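Transmembrane oligosaccharyl transferase (Archaeoglobus fulgidus, PDB 3WAJ) belongs to the STT3/AglB family of membrane proteins, joining a largely helical membrane-embedded N-terminal region to a globular C-terminal part, with a bound zinc ion. Local coordinates at residues 575-580 with 624-629; 587-592 with 617-622; 633-638 with 671-676; 665-670 with 744-749. All blocks are in the same frame, centred on the assembly; numbering follows the deposited sequence.

Contact 1. Residues 575-580 with 624-629; sequences GNKYNN and VWAEGD
K577 grips the end of helix 619-627 closely, at two levels. Its backbone N gives a hydrogen bond to A626 O (2.8 Å), arriving in the carbonyl plane on a lone pair, while Y578 N makes only a weak one to the same oxygen. Further out, the lysine chain passes A626, CD lying 4.1 Å from A626 CB, and bends at chi3 (40°). NZ then forms a salt bridge with E627 OE2 at 2.7 Å, on the syn side of the carboxylate and 31° out of its plane. Both charged atoms have second partners: T589 O for K577 NZ and Y636 OH for E627 OE2. The loop's shape is that of a type I beta turn, K577 to N580, overlapped by an Asx motif in which N576 OD1 accepts from N579 N. Just past the helix end, G628 has positive phi. Here the packing opens toward solvent. The exposed Y578 ring brings CD1 to 3.4 Å from E627 O and CE1 to 3.6 Å from G628 CA, while N576 CG lies over one of its faces, toward the rim. W625, also exposed, offers its carbonyl, 3.6 Å from N576 CB; its indole meets W550 and W551 of the family's WWDYG sequence.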
loop_
_atom_site.group_PDB
_atom_site.type_symbol
_atom_site.label_atom_id
_atom_site.label_comp_id
_atom_site.label_asym_id
_atom_site.label_seq_id
_atom_site.Cartn_x
_atom_site.Cartn_y
_atom_site.Cartn_z
ATOM N N GLY A 575 13.869 6.061 6.986
ATOM C CA GLY A 575 15.125 6.750 7.260
ATOM C C GLY A 575 15.843 7.238 5.996
ATOM O O GLY A 575 15.220 7.402 4.948
ATOM N N ASN A 576 17.148 7.490 6.099
ATOM C CA ASN A 576 17.973 7.919 4.954
ATOM C C ASN A 576 19.444 8.036 5.326
ATOM O O ASN A 576 19.782 8.076 6.511
ATOM C CB ASN A 576 17.507 9.268 4.383
ATOM C CG ASN A 576 17.569 10.394 5.409
ATOM O OD1 ASN A 576 18.639 10.721 5.953
ATOM N ND2 ASN A 576 16.414 10.990 5.684
ATOM N N LYS A 577 20.311 8.143 4.323
ATOM C CA LYS A 577 21.747 8.313 4.593
ATOM C C LYS A 577 22.207 9.768 4.622
ATOM O O LYS A 577 23.088 10.125 5.400
ATOM C CB LYS A 577 22.599 7.477 3.632
ATOM C CG LYS A 577 22.887 6.079 4.150
ATOM C CD LYS A 577 23.154 5.064 3.040
ATOM C CE LYS A 577 23.996 5.649 1.930
ATOM N NZ LYS A 577 24.106 4.683 0.802
ATOM N N TYR A 578 21.598 10.612 3.797
ATOM C CA TYR A 578 22.031 12.014 3.706
ATOM C C TYR A 578 21.840 12.818 5.013
ATOM O O TYR A 578 22.646 13.700 5.315
ATOM C CB TYR A 578 21.380 12.714 2.498
ATOM C CG TYR A 578 19.868 12.755 2.553
ATOM C CD1 TYR A 578 19.101 11.781 1.915
ATOM C CD2 TYR A 578 19.206 13.766 3.238
ATOM C CE1 TYR A 578 17.717 11.819 1.961
ATOM C CE2 TYR A 578 17.821 13.807 3.290
ATOM C CZ TYR A 578 17.088 12.831 2.649
ATOM O OH TYR A 578 15.722 12.877 2.707
ATOM N N ASN A 579 20.795 12.514 5.787
ATOM C CA ASN A 579 20.617 13.132 7.115
ATOM C C ASN A 579 20.860 12.156 8.272
ATOM O O ASN A 579 20.491 12.425 9.419
ATOM C CB ASN A 579 19.233 13.782 7.249
ATOM C CG ASN A 579 19.122 15.090 6.489
ATOM O OD1 ASN A 579 20.110 15.803 6.307
ATOM N ND2 ASN A 579 17.913 15.412 6.038
ATOM N N ASN A 580 21.470 11.021 7.946
ATOM C CA ASN A 580 21.771 9.964 8.911
ATOM C C ASN A 580 20.615 9.574 9.842
ATOM O O ASN A 580 20.795 9.410 11.047
ATOM C CB ASN A 580 23.029 10.321 9.692
ATOM C CG ASN A 580 24.255 10.395 8.797
ATOM O OD1 ASN A 580 24.706 9.375 8.261
ATOM N ND2 ASN A 580 24.793 11.601 8.620
ATOM N N VAL A 624 17.274 5.213 -3.792
ATOM C CA VAL A 624 16.679 6.546 -3.950
ATOM C C VAL A 624 16.311 7.161 -2.601
ATOM O O VAL A 624 16.762 8.261 -2.294
ATOM C CB VAL A 624 15.482 6.565 -4.916
ATOM C CG1 VAL A 624 14.874 7.986 -5.003
ATOM C CG2 VAL A 624 15.922 6.100 -6.296
ATOM N N TRP A 625 15.538 6.449 -1.783
ATOM C CA TRP A 625 15.198 6.948 -0.446
ATOM C C TRP A 625 16.441 7.262 0.398
ATOM O O TRP A 625 16.482 8.269 1.112
ATOM C CB TRP A 625 14.333 5.929 0.314
ATOM C CG TRP A 625 12.870 5.894 -0.062
ATOM C CD1 TRP A 625 12.278 5.073 -0.989
ATOM C CD2 TRP A 625 11.815 6.695 0.494
ATOM N NE1 TRP A 625 10.927 5.322 -1.046
ATOM C CE2 TRP A 625 10.615 6.309 -0.149
ATOM C CE3 TRP A 625 11.768 7.699 1.470
ATOM C CZ2 TRP A 625 9.372 6.896 0.158
ATOM C CZ3 TRP A 625 10.530 8.286 1.775
ATOM C CH2 TRP A 625 9.354 7.880 1.120
ATOM N N ALA A 626 17.441 6.380 0.327
ATOM C CA ALA A 626 18.641 6.520 1.151
ATOM C C ALA A 626 19.431 7.754 0.743
ATOM O O ALA A 626 19.949 8.472 1.592
ATOM C CB ALA A 626 19.536 5.251 1.072
ATOM N N GLU A 627 19.522 7.978 -0.565
ATOM C CA GLU A 627 20.392 9.015 -1.113
ATOM C C GLU A 627 19.721 10.375 -1.256
ATOM O O GLU A 627 20.389 11.398 -1.154
ATOM C CB GLU A 627 20.964 8.586 -2.471
ATOM C CG GLU A 627 21.781 7.304 -2.439
ATOM C CD GLU A 627 23.069 7.443 -1.658
ATOM O OE1 GLU A 627 23.515 8.588 -1.466
ATOM O OE2 GLU A 627 23.641 6.405 -1.246
ATOM N N GLY A 628 18.415 10.388 -1.512
ATOM C CA GLY A 628 17.689 11.637 -1.665
ATOM C C GLY A 628 17.210 11.948 -3.078
ATOM O O GLY A 628 16.319 12.780 -3.266
ATOM N N ASP A 629 17.794 11.295 -4.077
ATOM C CA ASP A 629 17.373 11.514 -5.459
ATOM C C ASP A 629 17.764 10.378 -6.396
ATOM O O ASP A 629 18.451 9.435 -5.998
ATOM C CB ASP A 629 17.908 12.853 -6.002
ATOM C CG ASP A 629 19.435 12.913 -6.070
ATOM O OD1 ASP A 629 20.097 11.892 -6.365
ATOM O OD2 ASP A 629 19.978 14.011 -5.832
#

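Contact 2. Residues 587-592 with 617-622; sequences FFTAEN and GKYYAM
M622 and F588 make the Met-aromatic part of this buried contact. The sulfur SD lies 4.9 Å from the centre of the F588 ring, 46° off its normal, so it approaches obliquely. The thioether is bent at chi3 (-68°), which turns its terminal methyl CE toward the phenylalanine, 4.0 Å from F588 CB.

Plain van der Waals packing centres on T589. Its methyl CG2 sits between the two helix residues, 4.1 Å from M622 CB and 3.7 Å from Y619 OH. The tyrosine is met obliquely by that methyl, whereas F588 O lies near the plane of its ring, at the edge.

Polar groups point to other partners. T589 OG1 is bonded to S585 O in the helix that ends just before it, which leaves the methyl branch to face helix 619-627. The nearby K618 bridges to D552 and E613; K618 and M622 are spaced as the lysine and the last residue of the family's DXXKXXX(M/I) motif, which they probably represent.

The contact thus joins the end of helix 584-588 to the first turn of helix 619-627. M614 of helix 612-615 and E679 of helix 678-684 touch both F588 and M622, and the Y619 ring makes edge-to-face contacts with Y636 and Y674.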
loop_
_atom_site.group_PDB
_atom_site.type_symbol
_atom_site.label_atom_id
_atom_site.label_comp_id
_atom_site.label_asym_id
_atom_site.label_seq_id
_atom_site.Cartn_x
_atom_site.Cartn_y
_atom_site.Cartn_z
ATOM N N PHE A 587 19.864 1.216 6.545
ATOM C CA PHE A 587 20.408 -0.074 6.930
ATOM C C PHE A 587 20.833 -0.851 5.663
ATOM O O PHE A 587 21.999 -1.212 5.514
ATOM C CB PHE A 587 19.424 -0.851 7.809
ATOM C CG PHE A 587 19.926 -2.209 8.215
ATOM C CD1 PHE A 587 20.794 -2.349 9.284
ATOM C CD2 PHE A 587 19.548 -3.352 7.509
ATOM C CE1 PHE A 587 21.286 -3.608 9.655
ATOM C CE2 PHE A 587 20.029 -4.616 7.875
ATOM C CZ PHE A 587 20.898 -4.742 8.944
ATOM N N PHE A 588 19.906 -1.062 4.733
ATOM C CA PHE A 588 20.174 -1.939 3.576
ATOM C C PHE A 588 21.121 -1.404 2.511
ATOM O O PHE A 588 21.700 -2.189 1.752
ATOM C CB PHE A 588 18.874 -2.438 2.923
ATOM C CG PHE A 588 18.043 -3.302 3.833
ATOM C CD1 PHE A 588 18.408 -4.621 4.086
ATOM C CD2 PHE A 588 16.908 -2.791 4.459
ATOM C CE1 PHE A 588 17.646 -5.432 4.952
ATOM C CE2 PHE A 588 16.138 -3.582 5.331
ATOM C CZ PHE A 588 16.506 -4.902 5.580
ATOM N N THR A 589 21.288 -0.085 2.441
ATOM C CA THR A 589 22.240 0.464 1.475
ATOM C C THR A 589 23.538 0.874 2.144
ATOM O O THR A 589 24.374 1.552 1.535
ATOM C CB THR A 589 21.706 1.694 0.756
ATOM O OG1 THR A 589 21.614 2.756 1.702
ATOM C CG2 THR A 589 20.331 1.422 0.109
ATOM N N ALA A 590 23.678 0.503 3.413
ATOM C CA ALA A 590 24.870 0.853 4.173
ATOM C C ALA A 590 26.060 0.120 3.564
ATOM O O ALA A 590 26.006 -1.099 3.307
ATOM C CB ALA A 590 24.705 0.492 5.633
ATOM N N GLU A 591 27.136 0.863 3.343
ATOM C CA GLU A 591 28.276 0.346 2.606
ATOM C C GLU A 591 29.370 -0.268 3.465
ATOM O O GLU A 591 30.394 -0.697 2.940
ATOM C CB GLU A 591 28.831 1.423 1.687
ATOM C CG GLU A 591 27.923 1.690 0.499
ATOM C CD GLU A 591 28.097 3.077 -0.060
ATOM O OE1 GLU A 591 29.087 3.745 0.311
ATOM O OE2 GLU A 591 27.235 3.502 -0.861
ATOM N N ASN A 592 29.146 -0.329 4.776
ATOM C CA ASN A 592 29.992 -1.136 5.669
ATOM C C ASN A 592 29.198 -1.621 6.881
ATOM O O ASN A 592 28.148 -1.063 7.210
ATOM C CB ASN A 592 31.263 -0.380 6.093
ATOM C CG ASN A 592 30.958 0.977 6.677
ATOM O OD1 ASN A 592 30.588 1.091 7.854
ATOM N ND2 ASN A 592 31.098 2.022 5.857
ATOM N N GLY A 617 14.724 -5.979 -7.894
ATOM C CA GLY A 617 13.898 -4.921 -8.466
ATOM C C GLY A 617 13.667 -3.709 -7.580
ATOM O O GLY A 617 13.646 -2.573 -8.057
ATOM N N LYS A 618 13.496 -3.943 -6.284
ATOM C CA LYS A 618 13.231 -2.851 -5.374
ATOM C C LYS A 618 14.510 -2.228 -4.827
ATOM O O LYS A 618 14.430 -1.275 -4.047
ATOM C CB LYS A 618 12.339 -3.314 -4.205
ATOM C CG LYS A 618 10.987 -3.901 -4.600
ATOM C CD LYS A 618 10.158 -4.183 -3.344
ATOM C CE LYS A 618 8.729 -4.595 -3.707
ATOM N NZ LYS A 618 8.068 -5.347 -2.573
ATOM N N TYR A 619 15.678 -2.756 -5.201
ATOM C CA TYR A 619 16.903 -2.210 -4.615
ATOM C C TYR A 619 17.069 -0.725 -4.954
ATOM O O TYR A 619 17.428 0.079 -4.093
ATOM C CB TYR A 619 18.189 -3.000 -4.953
ATOM C CG TYR A 619 19.372 -2.332 -4.273
ATOM C CD1 TYR A 619 20.103 -1.338 -4.924
ATOM C CD2 TYR A 619 19.695 -2.625 -2.950
ATOM C CE1 TYR A 619 21.146 -0.680 -4.289
ATOM C CE2 TYR A 619 20.742 -1.974 -2.300
ATOM C CZ TYR A 619 21.462 -1.003 -2.981
ATOM O OH TYR A 619 22.501 -0.341 -2.374
ATOM N N TYR A 620 16.800 -0.369 -6.204
ATOM C CA TYR A 620 16.918 1.013 -6.659
ATOM C C TYR A 620 16.085 1.955 -5.786
ATOM O O TYR A 620 16.548 3.015 -5.374
ATOM C CB TYR A 620 16.469 1.099 -8.115
ATOM C CG TYR A 620 16.523 2.479 -8.741
ATOM C CD1 TYR A 620 15.358 3.166 -9.059
ATOM C CD2 TYR A 620 17.741 3.074 -9.063
ATOM C CE1 TYR A 620 15.407 4.413 -9.663
ATOM C CE2 TYR A 620 17.793 4.318 -9.662
ATOM C CZ TYR A 620 16.625 4.977 -9.960
ATOM O OH TYR A 620 16.675 6.210 -10.556
ATOM N N ALA A 621 14.850 1.550 -5.511
ATOM C CA ALA A 621 13.967 2.304 -4.639
ATOM C C ALA A 621 14.588 2.552 -3.260
ATOM O O ALA A 621 14.424 3.640 -2.683
ATOM C CB ALA A 621 12.642 1.585 -4.505
ATOM N N MET A 622 15.276 1.551 -2.708
ATOM C CA MET A 622 15.919 1.739 -1.402
ATOM C C MET A 622 17.050 2.762 -1.518
ATOM O O MET A 622 17.235 3.621 -0.642
ATOM C CB MET A 622 16.420 0.407 -0.818
ATOM C CG MET A 622 15.311 -0.625 -0.586
ATOM S SD MET A 622 15.768 -1.987 0.500
ATOM C CE MET A 622 16.975 -2.850 -0.517
#

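Contact 3. Residues 633-638 with 671-676; sequences AEKYYG and SELYYS
S671 joins two consecutive carbonyls of the facing turn. Its hydroxyl donates to K635 O at 2.6 Å, tilted 18° from the carbonyl plane, and its backbone N donates to Y636 O at 2.8 Å. This second bond is nearly straight at nitrogen (168°), yet the donor stands well above the plane of the acceptor carbonyl. With chi1 at 69°, OG lies between the backbone N and the carbonyl carbon of its own residue, which puts it within reach of K635 O. S671 OG also accepts weakly from L673 N, so the one hydroxyl is used in both directions. The short 3-10 segment 634-636 thus has its last two carbonyls occupied across the contact.

The tyrosine hydroxyls are satisfied farther away. Y636 OH bonds to E627 OE2 and more weakly meets E591 OE2, and Y674 OH bonds to E615 O. What these residues offer here is packing: Y674 CB lies 3.7 Å from Y636 O, and Y674 N sits near the plane of the Y636 ring, at its edge. On the solvent side, the extended lysine chain of K635 runs obliquely past L673, whose CD2 touches CG and CD at 3.6 Å each.

Both segments are connections: 633-638 leads from helix 630-633 into strand 640-643, whereas the loop 671-676 runs into helix 678-684. A633 and Y636 pack against A623 of helix 619-627, and the Y674 ring meets, nearly perpendicular, Y747 of helix 740-755.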
loop_
_atom_site.group_PDB
_atom_site.type_symbol
_atom_site.label_atom_id
_atom_site.label_comp_id
_atom_site.label_asym_id
_atom_site.label_seq_id
_atom_site.Cartn_x
_atom_site.Cartn_y
_atom_site.Cartn_z
ATOM N N ALA A 633 21.423 7.483 -6.674
ATOM C CA ALA A 633 21.118 6.055 -6.675
ATOM C C ALA A 633 21.758 5.333 -7.870
ATOM O O ALA A 633 22.029 4.124 -7.812
ATOM C CB ALA A 633 19.613 5.828 -6.648
ATOM N N GLU A 634 22.008 6.071 -8.947
ATOM C CA GLU A 634 22.536 5.462 -10.160
ATOM C C GLU A 634 23.970 4.931 -10.030
ATOM O O GLU A 634 24.448 4.197 -10.894
ATOM C CB GLU A 634 22.378 6.405 -11.354
ATOM C CG GLU A 634 20.939 6.458 -11.888
ATOM C CD GLU A 634 20.551 5.204 -12.676
ATOM O OE1 GLU A 634 21.457 4.426 -13.048
ATOM O OE2 GLU A 634 19.341 4.997 -12.931
ATOM N N LYS A 635 24.644 5.292 -8.948
ATOM C CA LYS A 635 25.989 4.797 -8.694
ATOM C C LYS A 635 25.967 3.330 -8.253
ATOM O O LYS A 635 27.017 2.682 -8.148
ATOM C CB LYS A 635 26.685 5.654 -7.630
ATOM C CG LYS A 635 26.199 5.376 -6.198
ATOM C CD LYS A 635 26.820 6.336 -5.167
ATOM C CE LYS A 635 26.293 6.032 -3.762
ATOM N NZ LYS A 635 27.173 6.541 -2.663
ATOM N N TYR A 636 24.779 2.801 -7.978
ATOM C CA TYR A 636 24.684 1.390 -7.614
ATOM C C TYR A 636 24.603 0.479 -8.859
ATOM O O TYR A 636 24.605 -0.739 -8.739
ATOM C CB TYR A 636 23.531 1.149 -6.623
ATOM C CG TYR A 636 23.776 1.760 -5.247
ATOM C CD1 TYR A 636 23.172 2.951 -4.871
ATOM C CD2 TYR A 636 24.627 1.146 -4.333
ATOM C CE1 TYR A 636 23.399 3.514 -3.614
ATOM C CE2 TYR A 636 24.868 1.701 -3.076
ATOM C CZ TYR A 636 24.252 2.877 -2.721
ATOM O OH TYR A 636 24.494 3.415 -1.471
ATOM N N TYR A 637 24.575 1.079 -10.050
ATOM C CA TYR A 637 24.406 0.323 -11.294
ATOM C C TYR A 637 25.475 0.591 -12.355
ATOM O O TYR A 637 26.010 1.697 -12.442
ATOM C CB TYR A 637 22.988 0.522 -11.851
ATOM C CG TYR A 637 21.959 0.006 -10.881
ATOM C CD1 TYR A 637 21.646 -1.349 -10.840
ATOM C CD2 TYR A 637 21.346 0.856 -9.958
ATOM C CE1 TYR A 637 20.723 -1.846 -9.932
ATOM C CE2 TYR A 637 20.412 0.370 -9.048
ATOM C CZ TYR A 637 20.108 -0.990 -9.042
ATOM O OH TYR A 637 19.197 -1.513 -8.156
ATOM N N GLY A 638 25.799 -0.451 -13.127
ATOM C CA GLY A 638 26.784 -0.384 -14.198
ATOM C C GLY A 638 26.085 -0.539 -15.530
ATOM O O GLY A 638 25.115 0.189 -15.807
ATOM N N SER A 671 26.796 -2.069 -9.945
ATOM C CA SER A 671 28.185 -1.593 -9.925
ATOM C C SER A 671 28.932 -2.315 -8.816
ATOM O O SER A 671 28.330 -3.094 -8.066
ATOM C CB SER A 671 28.235 -0.087 -9.658
ATOM O OG SER A 671 27.844 0.195 -8.332
ATOM N N GLU A 672 30.230 -2.051 -8.692
ATOM C CA GLU A 672 31.004 -2.619 -7.593
ATOM C C GLU A 672 30.424 -2.194 -6.240
ATOM O O GLU A 672 30.435 -2.966 -5.273
ATOM C CB GLU A 672 32.476 -2.216 -7.700
ATOM C CG GLU A 672 33.411 -3.113 -6.891
ATOM C CD GLU A 672 34.870 -2.910 -7.247
ATOM O OE1 GLU A 672 35.312 -1.744 -7.274
ATOM O OE2 GLU A 672 35.569 -3.916 -7.509
ATOM N N LEU A 673 29.901 -0.971 -6.185
ATOM C CA LEU A 673 29.334 -0.426 -4.950
ATOM C C LEU A 673 28.238 -1.309 -4.353
ATOM O O LEU A 673 28.255 -1.616 -3.161
ATOM C CB LEU A 673 28.780 0.962 -5.199
ATOM C CG LEU A 673 29.307 1.994 -4.214
ATOM C CD1 LEU A 673 30.822 2.114 -4.348
ATOM C CD2 LEU A 673 28.635 3.312 -4.492
ATOM N N TYR A 674 27.291 -1.711 -5.191
ATOM C CA TYR A 674 26.211 -2.596 -4.777
ATOM C C TYR A 674 26.711 -3.772 -3.914
ATOM O O TYR A 674 26.185 -4.024 -2.818
ATOM C CB TYR A 674 25.451 -3.077 -6.024
ATOM C CG TYR A 674 24.413 -4.151 -5.769
ATOM C CD1 TYR A 674 24.759 -5.506 -5.804
ATOM C CD2 TYR A 674 23.088 -3.815 -5.492
ATOM C CE1 TYR A 674 23.819 -6.496 -5.571
ATOM C CE2 TYR A 674 22.134 -4.802 -5.252
ATOM C CZ TYR A 674 22.510 -6.139 -5.304
ATOM O OH TYR A 674 21.582 -7.127 -5.073
ATOM N N TYR A 675 27.758 -4.454 -4.383
ATOM C CA TYR A 675 28.253 -5.636 -3.687
ATOM C C TYR A 675 28.800 -5.382 -2.283
ATOM O O TYR A 675 29.052 -6.322 -1.525
ATOM C CB TYR A 675 29.236 -6.401 -4.573
ATOM C CG TYR A 675 28.548 -6.877 -5.830
ATOM C CD1 TYR A 675 27.846 -8.076 -5.843
ATOM C CD2 TYR A 675 28.549 -6.101 -6.989
ATOM C CE1 TYR A 675 27.203 -8.505 -6.985
ATOM C CE2 TYR A 675 27.905 -6.521 -8.130
ATOM C CZ TYR A 675 27.235 -7.723 -8.124
ATOM O OH TYR A 675 26.590 -8.155 -9.271
ATOM N N SER A 676 28.939 -4.109 -1.931
ATOM C CA SER A 676 29.346 -3.725 -0.580
ATOM C C SER A 676 28.172 -3.375 0.336
ATOM O O SER A 676 28.342 -3.212 1.536
ATOM C CB SER A 676 30.300 -2.541 -0.634
ATOM O OG SER A 676 31.542 -2.980 -1.105
#

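Contact 4. Residues 665-670 with 744-749; sequences IPLRIP and EVLYKY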
loop_
_atom_site.group_PDB
_atom_site.type_symbol
_atom_site.label_atom_id
_atom_site.label_comp_id
_atom_site.label_asym_id
_atom_site.label_seq_id
_atom_site.Cartn_x
_atom_site.Cartn_y
_atom_site.Cartn_z
ATOM N N ILE A 665 20.921 -8.165 -22.905
ATOM C CA ILE A 665 20.078 -8.647 -21.822
ATOM C C ILE A 665 19.600 -7.433 -21.029
ATOM O O ILE A 665 20.397 -6.768 -20.355
ATOM C CB ILE A 665 20.801 -9.657 -20.914
ATOM C CG1 ILE A 665 21.082 -10.947 -21.683
ATOM C CG2 ILE A 665 19.969 -9.952 -19.654
ATOM C CD1 ILE A 665 22.174 -11.806 -21.062
ATOM N N PRO A 666 18.283 -7.148 -21.096
ATOM C CA PRO A 666 17.694 -5.936 -20.503
ATOM C C PRO A 666 17.613 -6.085 -18.994
ATOM O O PRO A 666 16.526 -6.120 -18.400
ATOM C CB PRO A 666 16.286 -5.895 -21.116
ATOM C CG PRO A 666 15.940 -7.355 -21.276
ATOM C CD PRO A 666 17.244 -8.042 -21.651
ATOM N N LEU A 667 18.787 -6.211 -18.390
ATOM C CA LEU A 667 18.939 -6.246 -16.949
ATOM C C LEU A 667 20.187 -5.442 -16.647
ATOM O O LEU A 667 21.287 -5.828 -17.028
ATOM C CB LEU A 667 19.099 -7.685 -16.430
ATOM C CG LEU A 667 19.427 -7.762 -14.934
ATOM C CD1 LEU A 667 18.197 -7.344 -14.112
ATOM C CD2 LEU A 667 19.934 -9.150 -14.520
ATOM N N ARG A 668 20.017 -4.312 -15.976
ATOM C CA ARG A 668 21.153 -3.476 -15.628
ATOM C C ARG A 668 21.970 -4.154 -14.522
ATOM O O ARG A 668 21.431 -4.501 -13.471
ATOM C CB ARG A 668 20.662 -2.100 -15.182
ATOM C CG ARG A 668 21.751 -1.058 -15.108
ATOM C CD ARG A 668 21.392 0.173 -15.900
ATOM N NE ARG A 668 22.447 1.169 -15.790
ATOM C CZ ARG A 668 22.344 2.286 -15.085
ATOM N NH1 ARG A 668 21.212 2.569 -14.453
ATOM N NH2 ARG A 668 23.368 3.125 -15.023
ATOM N N ILE A 669 23.262 -4.361 -14.776
ATOM C CA ILE A 669 24.162 -5.016 -13.820
ATOM C C ILE A 669 24.585 -4.052 -12.723
ATOM O O ILE A 669 24.936 -2.903 -13.014
ATOM C CB ILE A 669 25.418 -5.556 -14.526
ATOM C CG1 ILE A 669 25.012 -6.588 -15.569
ATOM C CG2 ILE A 669 26.380 -6.198 -13.525
ATOM C CD1 ILE A 669 23.966 -7.593 -15.058
ATOM N N PRO A 670 24.545 -4.508 -11.454
ATOM C CA PRO A 670 24.957 -3.616 -10.352
ATOM C C PRO A 670 26.429 -3.243 -10.467
ATOM O O PRO A 670 27.202 -4.022 -11.047
ATOM C CB PRO A 670 24.731 -4.471 -9.104
ATOM C CG PRO A 670 23.639 -5.443 -9.503
ATOM C CD PRO A 670 23.940 -5.766 -10.964
ATOM N N GLU A 744 19.173 -12.754 -9.904
ATOM C CA GLU A 744 20.122 -12.985 -8.812
ATOM C C GLU A 744 21.307 -13.843 -9.304
ATOM O O GLU A 744 22.473 -13.552 -8.998
ATOM C CB GLU A 744 19.414 -13.666 -7.635
ATOM C CG GLU A 744 20.361 -14.351 -6.657
ATOM C CD GLU A 744 19.622 -15.030 -5.502
ATOM O OE1 GLU A 744 19.994 -16.167 -5.124
ATOM O OE2 GLU A 744 18.670 -14.415 -4.965
ATOM N N VAL A 745 20.996 -14.891 -10.073
ATOM C CA VAL A 745 22.033 -15.725 -10.680
ATOM C C VAL A 745 22.963 -14.856 -11.517
ATOM O O VAL A 745 24.177 -14.946 -11.395
ATOM C CB VAL A 745 21.446 -16.888 -11.534
ATOM C CG1 VAL A 745 22.529 -17.537 -12.349
ATOM C CG2 VAL A 745 20.792 -17.940 -10.629
ATOM N N LEU A 746 22.392 -13.985 -12.342
ATOM C CA LEU A 746 23.217 -13.103 -13.155
ATOM C C LEU A 746 24.030 -12.088 -12.318
ATOM O O LEU A 746 25.195 -11.808 -12.624
ATOM C CB LEU A 746 22.369 -12.417 -14.228
ATOM C CG LEU A 746 21.762 -13.383 -15.254
ATOM C CD1 LEU A 746 20.936 -12.637 -16.315
ATOM C CD2 LEU A 746 22.859 -14.216 -15.906
ATOM N N TYR A 747 23.422 -11.543 -11.270
ATOM C CA TYR A 747 24.123 -10.642 -10.358
ATOM C C TYR A 747 25.368 -11.323 -9.813
ATOM O O TYR A 747 26.442 -10.717 -9.760
ATOM C CB TYR A 747 23.232 -10.309 -9.163
ATOM C CG TYR A 747 22.227 -9.221 -9.387
ATOM C CD1 TYR A 747 21.895 -8.802 -10.662
ATOM C CD2 TYR A 747 21.627 -8.590 -8.312
ATOM C CE1 TYR A 747 20.974 -7.780 -10.859
ATOM C CE2 TYR A 747 20.711 -7.562 -8.496
ATOM C CZ TYR A 747 20.386 -7.165 -9.770
ATOM O OH TYR A 747 19.456 -6.157 -9.953
ATOM N N LYS A 748 25.204 -12.579 -9.389
ATOM C CA LYS A 748 26.303 -13.364 -8.828
ATOM C C LYS A 748 27.362 -13.643 -9.870
ATOM O O LYS A 748 28.563 -13.556 -9.593
ATOM C CB LYS A 748 25.786 -14.695 -8.263
ATOM C CG LYS A 748 24.917 -14.525 -7.058
ATOM C CD LYS A 748 24.407 -15.856 -6.516
ATOM C CE LYS A 748 23.706 -15.606 -5.181
ATOM N NZ LYS A 748 22.846 -16.724 -4.738
ATOM N N TYR A 749 26.910 -14.001 -11.067
ATOM C CA TYR A 749 27.817 -14.208 -12.205
ATOM C C TYR A 749 28.641 -12.947 -12.481
ATOM O O TYR A 749 29.867 -13.015 -12.535
ATOM C CB TYR A 749 27.024 -14.619 -13.445
ATOM C CG TYR A 749 27.849 -14.698 -14.715
ATOM C CD1 TYR A 749 28.855 -15.657 -14.869
ATOM C CD2 TYR A 749 27.589 -13.839 -15.782
ATOM C CE1 TYR A 749 29.599 -15.730 -16.039
ATOM C CE2 TYR A 749 28.317 -13.899 -16.956
ATOM C CZ TYR A 749 29.324 -14.844 -17.087
ATOM O OH TYR A 749 30.029 -14.895 -18.270
#
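P670 of the 665-670 loop lies on Y747 of helix 740-755 in a CH-pi contact. P670 CG sits 3.6 Å from the centre of the Y747 ring and only 8° off its normal, squarely over one face. The neighbouring ring carbon CD covers the CE1 side of that face, 3.6 Å from CE1 of Y747, and the two side chains cross at about a right angle.

Three residues earlier, L667 reaches toward the helix with CG anti to its backbone N (chi1 173°). Its methyl CD2 is shared: 4.0 Å from L746 CD1 and 4.0 Å from Y747 CE1. I665 adds a lighter touch, CG2 standing 4.4 Å from L746 CD1. Between I665 and L667, P666 is the centre of an inverse gamma turn, closed by a bond from L667 N to I665 O, and P666 itself does not touch the helix segment.

Polar side chains face elsewhere. R668 turns from the helix, its NE bonding to G638 O and its guanidinium lying beside E634, while K748 NZ and E744 OE1 form a salt bridge one helical turn apart, away from the loop.

Across the interface, then, the chemistry is that of carbon against carbon and carbon against ring: five of the six touching residues are buried, and the fit between these two segments appears to rely on shape and on the proline seated on the tyrosine face.

In the fold
The four contacts follow one another through the globular part of the protein. Contacts 1 and 2 share helix 619-627, and the span between the segments of contact 2 falls within that of contact 1; their centres are 10 Å apart. Contact 3 follows in sequence, with its centre 10 Å from that of contact 2, and its segments alternate with those of contact 4, 12 Å farther on between centres. Contacts 1 and 4 do not touch, their centres being about 25 Å apart. K577, E627 and Y636 lie close together, E627 bonding to both others, with E591 a weaker neighbour. R668 and the G638-I669 backbone bond tie contact 3 to contact 4, and Y674, touching Y619 and Y747, joins helix 619-627 to helix 740-755.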